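Local coordinates for putative dihydrodipicolinate synthase family protein (Coccidioides immitis, PDB 3QFE), which is of unestablished function but belongs to the dihydrodipicolinate synthase family and adopts a TIM-barrel fold, at residues 17-21 against 33-38. Residues are numbered along the deposited sequence; the frame is centred on the assembly and turned at random. Where two conformers were deposited one is given.
Sequences PAVTF and SQERYY
Residues 17-21 leave barrel strand 13-17 as an extended loop. They run against helix 31-42, so the contact joins the loop after the first strand to the helix of the first beta-alpha unit. Along the helix the loop runs backwards: Ala18 lies nearest Tyr38 (CA-CA 7.3 Å) and Phe21 nearest Gln34 (CA-CA 6.0 Å). Tyr37 (chi1 t) and Tyr38 (chi1 m) diverge and leave a hollow between their rings. The methyl of Ala18 sits at its mouth, at the edges of both rings, with Ala18 CB 3.3 Å from Tyr38 CE1 but 4.4 Å from Tyr37 CE2. Val19 CG2 rests 3.8 Å from Tyr37 CE2. Phe21 (chi1 m) fits between Ser33 and Tyr37, one helical turn apart. Ser33 CB covers one ring face, 4.0 Å from Phe21 CD1. The ring edge points at the Tyr37 face in an offset edge-to-face pair, centroids 5.2 Å apart and planes at 66°. Ile279 touches both side chains. Gln34 (chi1 t, chi2 p) curls its amide onto the loop backbone. Gln34 NE2 donates to Val19 O (3.1 Å), and Phe21 N donates to Gln34 OE1 (2.9 Å). One water joins Val19 O, Thr20 OG1 and Tyr38 OH; another joins Phe21 O and Gln34 OE1. Thr20 OG1 bonds Ala56 O, and Tyr37 OH bonds Asn223. A side-chain amide and two waters thus satisfy backbone polar groups of an irregular loop within a buried, largely aromatic contact.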
ATOM      1  N   PRO A  17       2.756  -0.897   0.622  1.00 30.16           N
ATOM      2  CA  PRO A  17       2.165  -1.861  -0.299  1.00 30.18           C
ATOM      3  C   PRO A  17       3.281  -2.747  -0.892  1.00 30.40           C
ATOM      4  O   PRO A  17       3.972  -2.348  -1.858  1.00 29.56           O
ATOM      5  CB  PRO A  17       1.505  -0.971  -1.358  1.00 31.23           C
ATOM      6  CG  PRO A  17       2.400   0.254  -1.410  1.00 31.44           C
ATOM      7  CD  PRO A  17       3.030   0.396  -0.035  1.00 30.82           C
ATOM      8  N   ALA A  18       3.438  -3.933  -0.297  1.00 29.56           N
ATOM      9  CA  ALA A  18       4.593  -4.795  -0.526  1.00 29.24           C
ATOM     10  C   ALA A  18       4.652  -5.352  -1.949  1.00 29.70           C
ATOM     11  O   ALA A  18       3.626  -5.700  -2.531  1.00 30.39           O
ATOM     12  CB  ALA A  18       4.600  -5.930   0.483  1.00 28.40           C
ATOM     13  N   VAL A  19       5.858  -5.426  -2.506  1.00 29.54           N
ATOM     14  CA  VAL A  19       6.057  -6.053  -3.814  1.00 28.88           C
ATOM     15  C   VAL A  19       5.967  -7.582  -3.683  1.00 28.96           C
ATOM     16  O   VAL A  19       5.976  -8.103  -2.566  1.00 28.02           O
ATOM     17  CB  VAL A  19       7.397  -5.624  -4.470  1.00 29.15           C
ATOM     18  CG1 VAL A  19       7.332  -4.150  -4.869  1.00 29.49           C
ATOM     19  CG2 VAL A  19       8.582  -5.881  -3.560  1.00 26.57           C
ATOM     20  N   THR A  20       5.910  -8.288  -4.821  1.00 28.93           N
ATOM     21  CA  THR A  20       5.792  -9.746  -4.847  1.00 28.39           C
ATOM     22  C   THR A  20       6.982 -10.438  -5.505  1.00 29.11           C
ATOM     23  O   THR A  20       7.421 -10.051  -6.595  1.00 30.22           O
ATOM     24  CB  THR A  20       4.499 -10.145  -5.572  1.00 28.98           C
ATOM     25  OG1 THR A  20       3.396  -9.586  -4.868  1.00 26.48           O
ATOM     26  CG2 THR A  20       4.329 -11.688  -5.659  1.00 29.42           C
ATOM     27  N   PHE A  21       7.465 -11.491  -4.847  1.00 28.62           N
ATOM     28  CA  PHE A  21       8.585 -12.306  -5.300  1.00 28.80           C
ATOM     29  C   PHE A  21       8.097 -13.483  -6.157  1.00 29.96           C
ATOM     30  O   PHE A  21       7.159 -14.172  -5.769  1.00 28.63           O
ATOM     31  CB  PHE A  21       9.337 -12.868  -4.068  1.00 28.59           C
ATOM     32  CG  PHE A  21      10.190 -11.845  -3.345  1.00 27.79           C
ATOM     33  CD1 PHE A  21      11.557 -11.744  -3.610  1.00 27.61           C
ATOM     34  CD2 PHE A  21       9.635 -10.973  -2.429  1.00 25.83           C
ATOM     35  CE1 PHE A  21      12.365 -10.789  -2.937  1.00 25.49           C
ATOM     36  CE2 PHE A  21      10.429 -10.013  -1.782  1.00 26.40           C
ATOM     37  CZ  PHE A  21      11.806  -9.934  -2.034  1.00 23.41           C
ATOM     38  N   SER A  33      11.136 -16.424   0.421  1.00 29.19           N
ATOM     39  CA  SER A  33      11.651 -15.070   0.335  1.00 28.59           C
ATOM     40  C   SER A  33      10.609 -14.031   0.752  1.00 27.91           C
ATOM     41  O   SER A  33      10.919 -13.093   1.486  1.00 27.40           O
ATOM     42  CB  SER A  33      12.197 -14.786  -1.051  1.00 29.08           C
ATOM     43  OG  SER A  33      13.150 -15.789  -1.369  1.00 30.86           O
ATOM     44  N   GLN A  34       9.372 -14.213   0.291  1.00 27.11           N
ATOM     45  CA  GLN A  34       8.284 -13.308   0.607  1.00 25.42           C
ATOM     46  C   GLN A  34       8.096 -13.135   2.114  1.00 25.02           C
ATOM     47  O   GLN A  34       7.851 -12.024   2.588  1.00 24.84           O
ATOM     48  CB  GLN A  34       6.966 -13.828  -0.002  1.00 25.40           C
ATOM     49  CG  GLN A  34       5.888 -12.774  -0.045  1.00 25.16           C
ATOM     50  CD  GLN A  34       6.157 -11.725  -1.101  1.00 24.87           C
ATOM     51  OE1 GLN A  34       6.158 -12.011  -2.298  1.00 27.40           O
ATOM     52  NE2 GLN A  34       6.402 -10.521  -0.671  1.00 25.95           N
ATOM     53  N   GLU A  35       8.147 -14.232   2.857  1.00 25.30           N
ATOM     54  CA  GLU A  35       8.000 -14.151   4.305  1.00 26.52           C
ATOM     55  C   GLU A  35       9.144 -13.331   4.962  1.00 26.50           C
ATOM     56  O   GLU A  35       8.871 -12.485   5.820  1.00 26.41           O
ATOM     57  CB  GLU A  35       7.912 -15.539   4.934  1.00 26.93           C
ATOM     58  CG  GLU A  35       7.303 -15.508   6.327  1.00 31.28           C
ATOM     59  CD  GLU A  35       7.487 -16.806   7.089  1.00 39.01           C
ATOM     60  OE1 GLU A  35       7.797 -17.814   6.440  1.00 45.26           O
ATOM     61  OE2 GLU A  35       7.328 -16.838   8.335  1.00 42.59           O
ATOM     62  N   ARG A  36      10.387 -13.585   4.540  1.00 26.39           N
ATOM     63  CA  ARG A  36      11.548 -12.829   5.008  0.60 27.01           C
ATOM     64  C   ARG A  36      11.356 -11.352   4.782  1.00 26.59           C
ATOM     65  O   ARG A  36      11.660 -10.539   5.657  1.00 26.96           O
ATOM     66  CB  ARG A  36      12.837 -13.267   4.298  0.60 27.40           C
ATOM     67  CG  ARG A  36      13.273 -14.655   4.646  0.60 28.81           C
ATOM     68  CD  ARG A  36      14.668 -14.958   4.136  0.60 31.21           C
ATOM     69  NE  ARG A  36      15.106 -16.263   4.627  0.60 33.75           N
ATOM     70  CZ  ARG A  36      16.232 -16.859   4.253  0.60 36.34           C
ATOM     71  NH1 ARG A  36      16.553 -18.048   4.760  0.60 37.47           N
ATOM     72  NH2 ARG A  36      17.036 -16.267   3.375  0.60 34.90           N
ATOM     73  N   TYR A  37      10.839 -11.010   3.604  1.00 26.27           N
ATOM     74  CA  TYR A  37      10.713  -9.628   3.162  1.00 25.93           C
ATOM     75  C   TYR A  37       9.619  -8.881   3.918  1.00 25.77           C
ATOM     76  O   TYR A  37       9.857  -7.803   4.438  1.00 25.39           O
ATOM     77  CB  TYR A  37      10.457  -9.594   1.653  1.00 25.95           C
ATOM     78  CG  TYR A  37      10.325  -8.200   1.075  1.00 26.31           C
ATOM     79  CD1 TYR A  37      11.442  -7.361   0.945  1.00 28.90           C
ATOM     80  CD2 TYR A  37       9.093  -7.717   0.672  1.00 24.99           C
ATOM     81  CE1 TYR A  37      11.333  -6.081   0.409  1.00 27.67           C
ATOM     82  CE2 TYR A  37       8.963  -6.437   0.140  1.00 27.35           C
ATOM     83  CZ  TYR A  37      10.092  -5.620   0.010  1.00 30.17           C
ATOM     84  OH  TYR A  37       9.960  -4.344  -0.521  1.00 31.17           O
ATOM     85  N   TYR A  38       8.426  -9.471   3.994  1.00 26.09           N
ATOM     86  CA  TYR A  38       7.332  -8.907   4.781  1.00 26.28           C
ATOM     87  C   TYR A  38       7.742  -8.694   6.243  1.00 27.16           C
ATOM     88  O   TYR A  38       7.402  -7.668   6.847  1.00 27.25           O
ATOM     89  CB  TYR A  38       6.142  -9.853   4.786  1.00 26.38           C
ATOM     90  CG  TYR A  38       5.298  -9.973   3.521  1.00 26.76           C
ATOM     91  CD1 TYR A  38       5.185  -8.941   2.613  1.00 26.83           C
ATOM     92  CD2 TYR A  38       4.563 -11.131   3.285  1.00 29.00           C
ATOM     93  CE1 TYR A  38       4.380  -9.072   1.483  1.00 29.29           C
ATOM     94  CE2 TYR A  38       3.742 -11.266   2.174  1.00 29.73           C
ATOM     95  CZ  TYR A  38       3.660 -10.236   1.280  1.00 29.97           C
ATOM     96  OH  TYR A  38       2.864 -10.377   0.184  1.00 29.59           O
TER
HETATM   97  O   HOH W   1       3.599  -9.397  -2.107  1.00 24.27           O
HETATM   98  O   HOH W   2       6.059 -14.465  -3.594  1.00 25.40           O